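Local atomic coordinates of concanavalin B (Canavalia ensiformis, PDB entry 6CAF), a protein that may act as a carbohydrate-binding seed protein, with a chitinase-like TIM-barrel fold of glycoside hydrolase family 18. Residues A[215-221]-A[258-264]; A[168-172]-A[200-206]; A[59-63]-A[108-112]. All coordinates share one frame; numbering follows the deposited sequence.

Interaction 1. Residues A[215-221]-A[258-264]; sequences NDRSCQY and APGGGYI
Asn215 and Gln220 bind Gly260 and Gly261 with three direct hydrogen bonds. The backbone N of Asn215 donates to Gly261 O at 3.0 Å. The side chain of Asn215 faces the other way in polarity: OD1 accepts from Gly260 N at 2.8 Å, a bond bent to 140° at the hydrogen. A chi1 of -64° sets CG beside the backbone N of Asn215, which lets one residue serve both Gly260 and Gly261. The amide of Gln220 is divided between the two loops. Its NE2 donates to Gly260 O at 3.0 Å, lying in the carbonyl plane on a lone pair, while OE1 turns back to accept from Asp216 N at 2.9 Å within its own loop. With an alanine here, Gly260 O and Asp216 N would probably both lose their partner and the 215-221 loop would be freer to shift against the glycines. Two waters extend the polar seam: one accepts from Tyr221 N and donates to Gly262 O, the other accepts from Gly262 N and donates to Tyr221 O. Beyond them the contact turns apolar, as Ile264 CG2 sits 4.0 Å from the centroid of the Tyr221 ring, only 7° off its normal; the hydroxyl of that ring bonds to Gln272. The backbone angles of Gly261 and Gly262 would press a CB against the preceding carbonyl O, which calls for glycine; at Gly261 it would also meet Gln220 NE2. Here two barrel loops are joined, one following strand 208-212 and tied to Cys190 through Cys219, the other following strand 247-252. Every polar partner on the 258-264 side is a main-chain group, met by two side-chain amides, one backbone N-H and two waters, so the chemistry implies a match that depends on backbone shape.

Interaction 2. Residues A[168-172]-A[200-206]; sequences LEELY and AIQTRHF
His205 lies flat against Tyr172 in an offset stack, with ring centroids 4.0 Å apart and planes only 8° from parallel. Its ND1 sits over the centre of the tyrosine ring. At the edge of the imidazole, NE2 donates to Glu169 OE1 at 2.8 Å in the glutamate conformer described, one of two; the oxygen lies in the ring plane, whereas the nitrogen approaches from above the carboxylate plane, the two planes being 56° apart. In that conformer the His-carboxylate bond and the stack hold the imidazole by edge and by face, which would probably restrict its rotation. Glu169 reaches the histidine because its chain bends at chi2 (66°), and Gln173 NE2 holds its other oxygen, OE2.

Next to this polar pair, Leu168 is wedged between the helix end and the chain that leaves it. Its CD2 stands 3.6 Å from the centroid of the Phe206 ring, over the face, and also meets Ala200 CB, while CG packs against His205 CB at 3.8 Å. The second shell is Thr203: its OG1 donates to Ala200 O at 2.7 Å and accepts from His205 N at 3.1 Å, the latter an ST turn. These bonds fix the backbone as it turns through Arg204, whose phi is positive, and so position His205 toward helix 164-178.

Further inward, Leu168 touches Leu184 of strand 183-186 and Phe153 of strand 150-154, and Phe206 meets Phe153 edge-to-face. The contact thus joins helix 164-178 to the end of helix 198-202 and the connection into strand 208-212, with its leucine and phenylalanine resting on the barrel strands.

Interaction 3. Residues A[59-63]-A[108-112]; sequences SFLDK and LGGPK
Phe60, with the most surface buried here, lays one ring face over Gly110: the CA of Gly110 is 3.6 Å from the ring centroid and 9° off the normal, a CH-pi contact. With CG beside the backbone N, chi1 -65°, the ring is carried over this glycine, and Ser59 CB covers the opposite face, sandwiching the ring. Pro111 CD adds an apolar touch at 3.6 Å from Phe60 CE2. A side chain at Gly110 would run into the phenyl ring, and its backbone angles independently call for glycine. The peptide bond between Ser59 and Phe60 is cis.

Leu108 and Leu61, which come next in buried surface, form a parallel bridge with CA atoms 4.8 Å apart. They lie side by side and point the same way on one face of the sheet, their CD2 atoms 3.9 Å apart; there Leu61 also meets Leu73, and Leu108 meets Ile151. Between the strands, Gly109 N donates to Leu61 O at 2.9 Å, and Leu108 CA adds a CA-H...O contact to the same oxygen.

These are strands 55-64 and 103-109, neighbours in the TIM barrel joined by the beta-alpha-beta crossover through helix 91-99. The chemistry changes along the contact: backbone bonding and leucines keep the strands in register, and where they diverge an aromatic face on bare glycine CA takes over, a fit that needs close approach rather than charge.

Overall arrangement
All three contacts belong to one TIM barrel, partly buried and without touching. Interaction 3, centred about 11 Å from the centre of the chain, lies nearest to it and pairs two adjacent strands; interaction 2, at about 15 Å, packs a helix against a helix end and its following turn; interaction 1, at about 18 Å, links two loops beyond the strands, with exposed Asn215, Arg217 and Pro259 at its rim. Strand 208-212 connects two of them, since 200-206 leads into it and 215-221 follows it. Strand 150-154 neighbours both interactions 2 and 3, whose nearest atoms are about 5 Å apart. Chemistry follows place: strand pairing and CH-pi contact innermost, an aromatic stack with a His-carboxylate hydrogen bond between, water-bridged amides outermost.

Interaction 1. Residues A[215-221]-A[258-264]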
loop_
_atom_site.group_PDB
_atom_site.type_symbol
_atom_site.label_atom_id
_atom_site.label_comp_id
_atom_site.label_asym_id
_atom_site.label_seq_id
_atom_site.Cartn_x
_atom_site.Cartn_y
_atom_site.Cartn_z
ATOM N N ASN A 215 6.639 12.758 -6.241
ATOM C CA ASN A 215 6.122 13.166 -7.539
ATOM C C ASN A 215 5.080 14.302 -7.423
ATOM O O ASN A 215 4.155 14.396 -8.217
ATOM C CB ASN A 215 5.648 11.945 -8.342
ATOM C CG ASN A 215 6.817 10.955 -8.696
ATOM O OD1 ASN A 215 8.021 11.335 -8.777
ATOM N ND2 ASN A 215 6.461 9.668 -8.892
ATOM N N ASP A 216 5.299 15.210 -6.463
ATOM C CA ASP A 216 4.439 16.384 -6.317
ATOM C C ASP A 216 5.168 17.453 -5.540
ATOM O O ASP A 216 5.311 17.358 -4.319
ATOM C CB ASP A 216 3.123 16.037 -5.612
ATOM C CG ASP A 216 2.124 17.196 -5.637
ATOM O OD1 ASP A 216 2.540 18.350 -5.797
ATOM O OD2 ASP A 216 0.914 16.961 -5.514
ATOM N N ARG A 217 5.646 18.478 -6.252
ATOM C CA ARG A 217 6.432 19.496 -5.615
ATOM C C ARG A 217 5.687 20.262 -4.526
ATOM O O ARG A 217 6.314 20.896 -3.683
ATOM C CB ARG A 217 6.996 20.462 -6.644
ATOM C CG ARG A 217 7.975 19.822 -7.617
ATOM C CD ARG A 217 8.456 20.776 -8.710
ATOM N NE ARG A 217 9.441 20.148 -9.592
ATOM C CZ ARG A 217 9.143 19.391 -10.648
ATOM N NH1 ARG A 217 7.875 19.155 -10.961
ATOM N NH2 ARG A 217 10.111 18.867 -11.397
ATOM N N SER A 218 4.360 20.249 -4.556
ATOM C CA SER A 218 3.609 21.023 -3.579
ATOM C C SER A 218 3.658 20.421 -2.176
ATOM O O SER A 218 3.399 21.134 -1.203
ATOM C CB SER A 218 2.154 21.209 -4.029
ATOM O OG SER A 218 1.425 19.999 -3.959
ATOM N N CYS A 219 3.966 19.122 -2.070
ATOM C CA CYS A 219 3.806 18.457 -0.791
ATOM C C CYS A 219 4.922 17.501 -0.425
ATOM O O CYS A 219 4.824 16.818 0.589
ATOM C CB CYS A 219 2.458 17.715 -0.706
ATOM S SG CYS A 219 1.805 16.836 -2.150
ATOM N N GLN A 220 5.981 17.448 -1.215
ATOM C CA GLN A 220 7.047 16.510 -0.946
ATOM C C GLN A 220 8.254 17.189 -0.306
ATOM O O GLN A 220 8.397 18.418 -0.302
ATOM C CB GLN A 220 7.455 15.782 -2.224
ATOM C CG GLN A 220 8.266 16.658 -3.180
ATOM C CD GLN A 220 8.280 16.099 -4.589
ATOM O OE1 GLN A 220 7.665 15.068 -4.879
ATOM N NE2 GLN A 220 8.941 16.810 -5.485
ATOM N N TYR A 221 9.118 16.366 0.271
ATOM C CA TYR A 221 10.391 16.841 0.773
ATOM C C TYR A 221 11.296 17.326 -0.341
ATOM O O TYR A 221 11.304 16.743 -1.433
ATOM C CB TYR A 221 11.093 15.666 1.432
ATOM C CG TYR A 221 12.503 15.931 1.934
ATOM C CD1 TYR A 221 12.740 16.554 3.162
ATOM C CD2 TYR A 221 13.596 15.562 1.187
ATOM C CE1 TYR A 221 14.025 16.788 3.623
ATOM C CE2 TYR A 221 14.888 15.786 1.643
ATOM C CZ TYR A 221 15.099 16.420 2.852
ATOM O OH TYR A 221 16.375 16.669 3.286
ATOM N N ALA A 258 11.748 8.123 -8.007
ATOM C CA ALA A 258 11.111 9.406 -7.745
ATOM C C ALA A 258 11.530 10.430 -8.777
ATOM O O ALA A 258 12.138 11.428 -8.447
ATOM C CB ALA A 258 11.502 9.887 -6.370
ATOM N N PRO A 259 11.176 10.202 -10.034
ATOM C CA PRO A 259 11.599 11.133 -11.073
ATOM C C PRO A 259 11.065 12.550 -10.945
ATOM O O PRO A 259 11.692 13.492 -11.419
ATOM C CB PRO A 259 11.107 10.480 -12.373
ATOM C CG PRO A 259 10.093 9.470 -11.944
ATOM C CD PRO A 259 10.457 9.036 -10.562
ATOM N N GLY A 260 9.924 12.697 -10.303
ATOM C CA GLY A 260 9.351 13.995 -10.001
ATOM C C GLY A 260 9.733 14.536 -8.640
ATOM O O GLY A 260 9.182 15.555 -8.189
ATOM N N GLY A 261 10.681 13.867 -7.990
ATOM C CA GLY A 261 11.161 14.290 -6.690
ATOM C C GLY A 261 10.510 13.584 -5.519
ATOM O O GLY A 261 9.626 12.742 -5.700
ATOM N N GLY A 262 10.960 13.978 -4.326
ATOM C CA GLY A 262 10.420 13.496 -3.085
ATOM C C GLY A 262 11.280 12.505 -2.328
ATOM O O GLY A 262 10.954 12.141 -1.219
ATOM N N TYR A 263 12.375 12.039 -2.908
ATOM C CA TYR A 263 13.243 11.147 -2.165
ATOM C C TYR A 263 13.801 11.816 -0.922
ATOM O O TYR A 263 14.301 12.950 -0.968
ATOM C CB TYR A 263 14.399 10.653 -3.065
ATOM C CG TYR A 263 15.406 9.777 -2.351
ATOM C CD1 TYR A 263 15.118 8.467 -2.051
ATOM C CD2 TYR A 263 16.614 10.287 -1.908
ATOM C CE1 TYR A 263 16.016 7.675 -1.386
ATOM C CE2 TYR A 263 17.510 9.505 -1.227
ATOM C CZ TYR A 263 17.204 8.186 -0.980
ATOM O OH TYR A 263 18.097 7.391 -0.291
ATOM N N ILE A 264 13.744 11.087 0.189
ATOM C CA ILE A 264 14.246 11.575 1.452
ATOM C C ILE A 264 15.363 10.642 1.918
ATOM O O ILE A 264 15.136 9.486 2.227
ATOM C CB ILE A 264 13.152 11.622 2.565
ATOM C CG1 ILE A 264 11.856 12.248 2.064
ATOM C CG2 ILE A 264 13.715 12.363 3.761
ATOM C CD1 ILE A 264 10.796 12.422 3.100
HETATM O O HOH W 1 8.983 13.514 0.163
HETATM O O HOH W 2 12.578 16.283 -3.818
#

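Interaction 2. Residues A[168-172]-A[200-206]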
loop_
_atom_site.group_PDB
_atom_site.type_symbol
_atom_site.label_atom_id
_atom_site.label_comp_id
_atom_site.label_asym_id
_atom_site.label_seq_id
_atom_site.Cartn_x
_atom_site.Cartn_y
_atom_site.Cartn_z
ATOM N N LEU A 168 -15.016 0.266 -1.462
ATOM C CA LEU A 168 -14.613 0.240 -0.080
ATOM C C LEU A 168 -15.783 -0.113 0.844
ATOM O O LEU A 168 -15.636 -0.959 1.742
ATOM C CB LEU A 168 -14.021 1.596 0.299
ATOM C CG LEU A 168 -13.623 1.734 1.751
ATOM C CD1 LEU A 168 -12.599 0.694 2.177
ATOM C CD2 LEU A 168 -13.131 3.159 1.998
ATOM N N GLU A 169 -16.943 0.522 0.627
ATOM C CA GLU A 169 -18.130 0.245 1.408
ATOM C C GLU A 169 -18.508 -1.229 1.348
ATOM O O GLU A 169 -18.851 -1.854 2.362
ATOM C CB GLU A 169 -19.278 1.080 0.872
ATOM C CG GLU A 169 -20.615 0.786 1.533
ATOM C CD GLU A 169 -20.659 1.165 2.990
ATOM O OE1 GLU A 169 -19.971 2.133 3.337
ATOM O OE2 GLU A 169 -21.395 0.510 3.760
ATOM N N GLU A 170 -18.467 -1.790 0.150
ATOM C CA GLU A 170 -18.864 -3.170 -0.009
ATOM C C GLU A 170 -17.888 -4.132 0.672
ATOM O O GLU A 170 -18.291 -5.116 1.294
ATOM C CB GLU A 170 -19.076 -3.535 -1.486
ATOM C CG GLU A 170 -20.188 -2.750 -2.162
ATOM C CD GLU A 170 -21.597 -2.881 -1.631
ATOM O OE1 GLU A 170 -21.872 -3.700 -0.747
ATOM O OE2 GLU A 170 -22.459 -2.122 -2.152
ATOM N N LEU A 171 -16.589 -3.839 0.571
ATOM C CA LEU A 171 -15.614 -4.647 1.280
ATOM C C LEU A 171 -15.796 -4.523 2.800
ATOM O O LEU A 171 -15.700 -5.518 3.523
ATOM C CB LEU A 171 -14.186 -4.264 0.874
ATOM C CG LEU A 171 -13.737 -4.789 -0.454
ATOM C CD1 LEU A 171 -12.496 -4.043 -0.928
ATOM C CD2 LEU A 171 -13.462 -6.275 -0.406
ATOM N N TYR A 172 -16.029 -3.304 3.257
ATOM C CA TYR A 172 -16.229 -3.078 4.658
ATOM C C TYR A 172 -17.445 -3.853 5.199
ATOM O O TYR A 172 -17.417 -4.454 6.269
ATOM C CB TYR A 172 -16.393 -1.583 4.895
ATOM C CG TYR A 172 -16.405 -1.320 6.358
ATOM C CD1 TYR A 172 -15.200 -1.244 7.080
ATOM C CD2 TYR A 172 -17.537 -1.187 7.010
ATOM C CE1 TYR A 172 -15.192 -1.073 8.439
ATOM C CE2 TYR A 172 -17.564 -0.995 8.403
ATOM C CZ TYR A 172 -16.376 -0.929 9.093
ATOM O OH TYR A 172 -16.292 -0.757 10.451
ATOM N N ALA A 200 -13.798 8.000 -0.866
ATOM C CA ALA A 200 -13.529 6.769 -0.129
ATOM C C ALA A 200 -12.927 7.069 1.247
ATOM O O ALA A 200 -13.329 6.475 2.258
ATOM C CB ALA A 200 -12.632 5.860 -0.950
ATOM N N ILE A 201 -11.954 7.961 1.300
ATOM C CA ILE A 201 -11.307 8.245 2.570
ATOM C C ILE A 201 -12.296 8.863 3.564
ATOM O O ILE A 201 -12.243 8.553 4.764
ATOM C CB ILE A 201 -10.055 9.097 2.366
ATOM C CG1 ILE A 201 -9.034 8.270 1.604
ATOM C CG2 ILE A 201 -9.499 9.535 3.708
ATOM C CD1 ILE A 201 -7.836 9.066 1.106
ATOM N N GLN A 202 -13.220 9.658 3.065
ATOM C CA GLN A 202 -14.203 10.296 3.928
ATOM C C GLN A 202 -15.200 9.312 4.531
ATOM O O GLN A 202 -15.893 9.678 5.480
ATOM C CB GLN A 202 -14.910 11.407 3.182
ATOM C CG GLN A 202 -14.008 12.621 2.951
ATOM C CD GLN A 202 -13.564 13.256 4.255
ATOM O OE1 GLN A 202 -14.397 13.648 5.049
ATOM N NE2 GLN A 202 -12.254 13.332 4.485
ATOM N N THR A 203 -15.260 8.065 4.039
ATOM C CA THR A 203 -16.114 7.043 4.688
ATOM C C THR A 203 -15.577 6.615 6.060
ATOM O O THR A 203 -16.299 5.974 6.825
ATOM C CB THR A 203 -16.238 5.750 3.859
ATOM O OG1 THR A 203 -14.992 5.059 3.848
ATOM C CG2 THR A 203 -16.775 5.988 2.464
ATOM N N ARG A 204 -14.300 6.873 6.312
ATOM C CA ARG A 204 -13.631 6.429 7.537
ATOM C C ARG A 204 -13.449 4.925 7.628
ATOM O O ARG A 204 -13.077 4.415 8.695
ATOM C CB ARG A 204 -14.304 6.995 8.795
ATOM C CG ARG A 204 -14.540 8.479 8.676
ATOM C CD ARG A 204 -15.094 9.092 9.945
ATOM N NE ARG A 204 -15.322 10.521 9.727
ATOM C CZ ARG A 204 -15.775 11.367 10.621
ATOM N NH1 ARG A 204 -16.002 10.973 11.844
ATOM N NH2 ARG A 204 -16.013 12.614 10.260
ATOM N N HIS A 205 -13.625 4.208 6.512
ATOM C CA HIS A 205 -13.487 2.760 6.559
ATOM C C HIS A 205 -12.082 2.258 6.388
ATOM O O HIS A 205 -11.823 1.113 6.733
ATOM C CB HIS A 205 -14.292 2.028 5.479
ATOM C CG HIS A 205 -15.751 2.193 5.548
ATOM N ND1 HIS A 205 -16.431 2.243 6.725
ATOM C CD2 HIS A 205 -16.678 2.291 4.566
ATOM C CE1 HIS A 205 -17.718 2.375 6.484
ATOM N NE2 HIS A 205 -17.904 2.345 5.176
ATOM N N PHE A 206 -11.163 3.075 5.873
ATOM C CA PHE A 206 -9.806 2.600 5.755
ATOM C C PHE A 206 -9.154 2.469 7.127
ATOM O O PHE A 206 -9.213 3.373 7.953
ATOM C CB PHE A 206 -8.932 3.495 4.883
ATOM C CG PHE A 206 -9.275 3.487 3.417
ATOM C CD1 PHE A 206 -9.138 2.332 2.672
ATOM C CD2 PHE A 206 -9.701 4.638 2.772
ATOM C CE1 PHE A 206 -9.401 2.326 1.320
ATOM C CE2 PHE A 206 -9.976 4.621 1.416
ATOM C CZ PHE A 206 -9.814 3.473 0.692
#

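Interaction 3. Residues A[59-63]-A[108-112]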
loop_
_atom_site.group_PDB
_atom_site.type_symbol
_atom_site.label_atom_id
_atom_site.label_comp_id
_atom_site.label_asym_id
_atom_site.label_seq_id
_atom_site.Cartn_x
_atom_site.Cartn_y
_atom_site.Cartn_z
ATOM N N SER A 59 1.592 -6.357 -5.847
ATOM C CA SER A 59 1.267 -5.210 -6.681
ATOM C C SER A 59 1.411 -5.540 -8.161
ATOM O O SER A 59 2.522 -5.855 -8.585
ATOM C CB SER A 59 2.220 -4.082 -6.305
ATOM O OG SER A 59 2.115 -3.782 -4.905
ATOM N N PHE A 60 0.365 -5.495 -8.977
ATOM C CA PHE A 60 -0.962 -4.973 -8.719
ATOM C C PHE A 60 -2.011 -5.793 -9.459
ATOM O O PHE A 60 -1.740 -6.312 -10.536
ATOM C CB PHE A 60 -1.110 -3.551 -9.279
ATOM C CG PHE A 60 -0.229 -2.525 -8.607
ATOM C CD1 PHE A 60 -0.635 -1.898 -7.449
ATOM C CD2 PHE A 60 1.005 -2.213 -9.125
ATOM C CE1 PHE A 60 0.151 -0.964 -6.833
ATOM C CE2 PHE A 60 1.799 -1.264 -8.521
ATOM C CZ PHE A 60 1.376 -0.653 -7.367
ATOM N N LEU A 61 -3.224 -5.822 -8.904
ATOM C CA LEU A 61 -4.421 -6.198 -9.674
ATOM C C LEU A 61 -4.849 -4.921 -10.395
ATOM O O LEU A 61 -5.366 -3.995 -9.776
ATOM C CB LEU A 61 -5.510 -6.718 -8.761
ATOM C CG LEU A 61 -6.665 -7.380 -9.498
ATOM C CD1 LEU A 61 -6.307 -8.799 -9.898
ATOM C CD2 LEU A 61 -7.918 -7.352 -8.660
ATOM N N ASP A 62 -4.524 -4.831 -11.690
ATOM C CA ASP A 62 -4.634 -3.586 -12.418
ATOM C C ASP A 62 -5.499 -3.618 -13.656
ATOM O O ASP A 62 -5.505 -2.632 -14.392
ATOM C CB ASP A 62 -3.267 -3.044 -12.778
ATOM C CG ASP A 62 -2.544 -3.899 -13.748
ATOM O OD1 ASP A 62 -2.998 -4.994 -14.133
ATOM O OD2 ASP A 62 -1.451 -3.474 -14.160
ATOM N N LYS A 63 -6.277 -4.680 -13.844
ATOM C CA LYS A 63 -7.164 -4.796 -14.995
ATOM C C LYS A 63 -8.505 -5.325 -14.508
ATOM O O LYS A 63 -8.686 -6.523 -14.307
ATOM C CB LYS A 63 -6.568 -5.679 -16.084
ATOM C CG LYS A 63 -5.586 -4.943 -16.975
ATOM C CD LYS A 63 -4.833 -5.897 -17.890
ATOM C CE LYS A 63 -3.384 -6.017 -17.451
ATOM N NZ LYS A 63 -3.164 -7.018 -16.367
ATOM N N LEU A 108 -4.681 -3.004 -5.357
ATOM C CA LEU A 108 -5.427 -2.665 -6.536
ATOM C C LEU A 108 -4.847 -1.432 -7.177
ATOM O O LEU A 108 -4.498 -0.476 -6.483
ATOM C CB LEU A 108 -6.886 -2.332 -6.158
ATOM C CG LEU A 108 -7.619 -3.300 -5.247
ATOM C CD1 LEU A 108 -9.024 -2.809 -4.982
ATOM C CD2 LEU A 108 -7.647 -4.682 -5.862
ATOM N N GLY A 109 -4.825 -1.428 -8.511
ATOM C CA GLY A 109 -4.552 -0.202 -9.245
ATOM C C GLY A 109 -3.092 -0.092 -9.641
ATOM O O GLY A 109 -2.577 -0.933 -10.368
ATOM N N GLY A 110 -2.431 0.953 -9.146
ATOM C CA GLY A 110 -1.041 1.219 -9.462
ATOM C C GLY A 110 -0.866 2.146 -10.645
ATOM O O GLY A 110 -1.817 2.748 -11.144
ATOM N N PRO A 111 0.369 2.277 -11.107
ATOM C CA PRO A 111 0.695 3.280 -12.126
ATOM C C PRO A 111 0.352 2.889 -13.552
ATOM O O PRO A 111 0.464 3.721 -14.446
ATOM C CB PRO A 111 2.205 3.437 -11.989
ATOM C CG PRO A 111 2.659 2.163 -11.392
ATOM C CD PRO A 111 1.571 1.700 -10.485
ATOM N N LYS A 112 -0.066 1.647 -13.759
ATOM C CA LYS A 112 -0.339 1.114 -15.094
ATOM C C LYS A 112 -1.697 0.411 -15.132
ATOM O O LYS A 112 -2.343 0.269 -14.166
ATOM C CB LYS A 112 0.763 0.092 -15.534
ATOM C CG LYS A 112 2.200 0.544 -15.436
ATOM C CD LYS A 112 3.127 -0.521 -16.008
ATOM C CE LYS A 112 4.572 -0.047 -16.001
ATOM N NZ LYS A 112 5.151 -0.088 -14.629
#